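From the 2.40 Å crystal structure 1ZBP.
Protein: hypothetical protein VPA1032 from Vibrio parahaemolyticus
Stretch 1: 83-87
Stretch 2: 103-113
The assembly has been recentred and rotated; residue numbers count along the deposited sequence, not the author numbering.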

# COMPACT_ATOMS: atom_id res chain seq x y z
N ASP A 83 -7.31 3.62 -8.53
CA ASP A 83 -7.85 3.52 -9.88
C ASP A 83 -7.42 2.23 -10.55
O ASP A 83 -8.20 1.60 -11.28
CB ASP A 83 -7.45 4.73 -10.72
CG ASP A 83 -8.08 6.02 -10.22
OD1 ASP A 83 -9.25 5.96 -9.80
OD2 ASP A 83 -7.42 7.07 -10.27
N PHE A 84 -6.18 1.81 -10.31
CA PHE A 84 -5.70 0.58 -10.90
C PHE A 84 -6.60 -0.60 -10.54
O PHE A 84 -6.64 -1.60 -11.25
CB PHE A 84 -4.26 0.31 -10.46
CG PHE A 84 -3.75 -1.02 -10.90
CD1 PHE A 84 -3.81 -2.12 -10.05
CD2 PHE A 84 -3.26 -1.20 -12.19
CE1 PHE A 84 -3.39 -3.37 -10.47
CE2 PHE A 84 -2.84 -2.44 -12.62
CZ PHE A 84 -2.90 -3.53 -11.76
N ALA A 85 -7.34 -0.47 -9.45
CA ALA A 85 -8.24 -1.53 -9.02
C ALA A 85 -9.32 -1.79 -10.09
O ALA A 85 -10.25 -2.56 -9.87
CB ALA A 85 -8.90 -1.16 -7.69
N GLN A 86 -9.16 -1.14 -11.25
CA GLN A 86 -10.05 -1.27 -12.40
C GLN A 86 -9.31 -0.95 -13.71
O GLN A 86 -9.14 -1.83 -14.56
CB GLN A 86 -11.27 -0.36 -12.25
CG GLN A 86 -12.22 -0.76 -11.11
CD GLN A 86 -12.10 0.14 -9.88
OE1 GLN A 86 -11.01 0.61 -9.55
NE2 GLN A 86 -13.22 0.37 -9.19
N GLY A 87 -8.87 0.29 -13.88
CA GLY A 87 -8.17 0.69 -15.10
C GLY A 87 -6.65 0.77 -14.99
O GLY A 87 -6.11 0.76 -13.89
N SER A 103 -2.70 -9.60 -17.92
CA SER A 103 -3.44 -10.44 -17.00
C SER A 103 -3.80 -9.70 -15.70
O SER A 103 -4.93 -9.81 -15.22
CB SER A 103 -2.64 -11.71 -16.68
OG SER A 103 -2.43 -12.49 -17.85
N LEU A 104 -2.86 -8.94 -15.14
CA LEU A 104 -3.11 -8.19 -13.90
C LEU A 104 -4.22 -7.14 -14.04
O LEU A 104 -5.07 -7.00 -13.15
CB LEU A 104 -1.83 -7.51 -13.40
CG LEU A 104 -0.90 -8.28 -12.44
CD1 LEU A 104 -1.66 -8.66 -11.17
CD2 LEU A 104 -0.38 -9.53 -13.12
N VAL A 105 -4.20 -6.39 -15.14
CA VAL A 105 -5.21 -5.37 -15.38
C VAL A 105 -6.57 -6.03 -15.70
O VAL A 105 -7.61 -5.56 -15.23
CB VAL A 105 -4.80 -4.42 -16.54
CG1 VAL A 105 -3.48 -3.73 -16.21
CG2 VAL A 105 -4.68 -5.19 -17.83
N SER A 106 -6.56 -7.11 -16.48
CA SER A 106 -7.79 -7.82 -16.83
C SER A 106 -8.43 -8.45 -15.59
O SER A 106 -9.66 -8.64 -15.54
CB SER A 106 -7.53 -8.92 -17.88
OG SER A 106 -7.28 -8.39 -19.17
N PHE A 107 -7.60 -8.77 -14.59
CA PHE A 107 -8.06 -9.35 -13.33
C PHE A 107 -8.99 -8.34 -12.66
O PHE A 107 -10.10 -8.69 -12.24
CB PHE A 107 -6.87 -9.67 -12.41
CG PHE A 107 -7.26 -10.22 -11.05
CD1 PHE A 107 -7.78 -9.38 -10.06
CD2 PHE A 107 -7.11 -11.57 -10.76
CE1 PHE A 107 -8.15 -9.88 -8.80
CE2 PHE A 107 -7.47 -12.08 -9.50
CZ PHE A 107 -7.99 -11.23 -8.52
N ASN A 108 -8.56 -7.08 -12.58
CA ASN A 108 -9.40 -6.04 -11.97
C ASN A 108 -10.58 -5.69 -12.85
O ASN A 108 -11.68 -5.44 -12.36
CB ASN A 108 -8.57 -4.79 -11.67
CG ASN A 108 -7.63 -4.98 -10.50
OD1 ASN A 108 -8.06 -5.27 -9.38
ND2 ASN A 108 -6.34 -4.82 -10.76
N LEU A 109 -10.36 -5.67 -14.17
CA LEU A 109 -11.43 -5.36 -15.11
C LEU A 109 -12.56 -6.38 -14.97
O LEU A 109 -13.72 -6.04 -15.17
CB LEU A 109 -10.90 -5.36 -16.55
CG LEU A 109 -10.25 -4.05 -16.98
CD1 LEU A 109 -9.56 -4.19 -18.33
CD2 LEU A 109 -11.33 -2.97 -17.03
N SER A 110 -12.21 -7.61 -14.63
CA SER A 110 -13.20 -8.67 -14.43
C SER A 110 -13.81 -8.58 -13.04
O SER A 110 -14.97 -8.94 -12.84
CB SER A 110 -12.57 -10.05 -14.61
OG SER A 110 -12.22 -10.31 -15.95
N MSE A 111 -13.03 -8.12 -12.06
CA MSE A 111 -13.55 -7.99 -10.70
C MSE A 111 -14.71 -7.01 -10.70
O MSE A 111 -15.71 -7.21 -10.01
CB MSE A 111 -12.46 -7.50 -9.74
CG MSE A 111 -11.65 -8.60 -9.07
SE MSE A 111 -12.72 -9.66 -7.83
CE MSE A 111 -13.26 -8.24 -6.63
N VAL A 112 -14.57 -5.95 -11.49
CA VAL A 112 -15.62 -4.95 -11.59
C VAL A 112 -16.76 -5.40 -12.51
O VAL A 112 -17.92 -5.12 -12.24
CB VAL A 112 -15.05 -3.60 -12.08
CG1 VAL A 112 -14.41 -3.77 -13.44
CG2 VAL A 112 -16.16 -2.56 -12.14
N SER A 113 -16.43 -6.11 -13.59
CA SER A 113 -17.45 -6.60 -14.53
C SER A 113 -18.16 -7.80 -13.93
O SER A 113 -19.06 -8.38 -14.54
CB SER A 113 -16.82 -7.01 -15.86
OG SER A 113 -16.12 -8.23 -15.72

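A polar side chain at the centre of a contact need not be there to make a hydrogen bond, and the meeting of a helix end with the flank of a second helix in VPA1032 illustrates the point. The segment 83-87 carries the last residues of one helix into a loop, and it lies against the helix that runs through 103-113. The two stretches together bury 352 Å², and no hydrogen bond passes between them. The contact consists of packing, and three residues account for most of its surface: Gln-86, Asn-108 and Phe-84.

Asn-108 is the natural starting point. Its CA-to-CB bond points toward the loop, and the CA atoms come nearest each other here, those of Gln-86 and Asn-108 being 4.8 Å apart. The first side-chain carbon already makes contact: CB of Asn-108 lies 3.3 Å from the carbonyl O of Ala-85 and 3.7 Å from N of Gln-86. The amide extends to Phe-84, where ND2 of Asn-108 is 3.3 Å from the backbone O of Phe-84. That distance invites the label of hydrogen bond, but the angle is poor, and the pair is better read as a polar contact. The same ND2 is also 3.3 Å from CE1 of Phe-84, so the amide meets both the backbone and the ring of a single residue.

Phe-84 shows how an aromatic side chain can reach a neighbour toward which its CA-to-CB bond does not point. That bond runs sideways to the second helix, yet with chi1 in the t rotamer the end of the side chain comes nearer. The buried ring then meets residues from successive levels of that helix. CE2 of Phe-84 lies 3.9 Å from CG1 of Val-105, and CZ of Phe-84 is 4.4 Å from CB of Leu-104, both apolar contacts. With Asn-108 one helical turn beyond Leu-104, the ring is placed against polar and apolar groups alike, and it approaches them obliquely.

Gln-86 covers the most surface of all, though it is exposed and its CA-to-CB bond points away from the helix. Its backbone takes part as well: the carbonyl O of Gln-86 is 3.5 Å from CG of Leu-109, whose side chain starts sideways but ends nearer the loop. Farther along, CG of Gln-86 lies 4.1 Å from CB of Val-112, a residue whose CA-to-CB bond points toward the loop from one turn beyond Asn-108.

The loop itself is tied back to the helix it leaves. Ala-85 is the first residue to depart from helical phi/psi, and O of Asp-83 accepts a bond from N of Gly-87 at 3.0 Å. In the second stretch, the bond from N of Val-112 to O of Asn-108, at 3.1 Å, belongs to the regular helical pattern. Hydrogen bonds thus run within each segment, while the contact between them is one of packing.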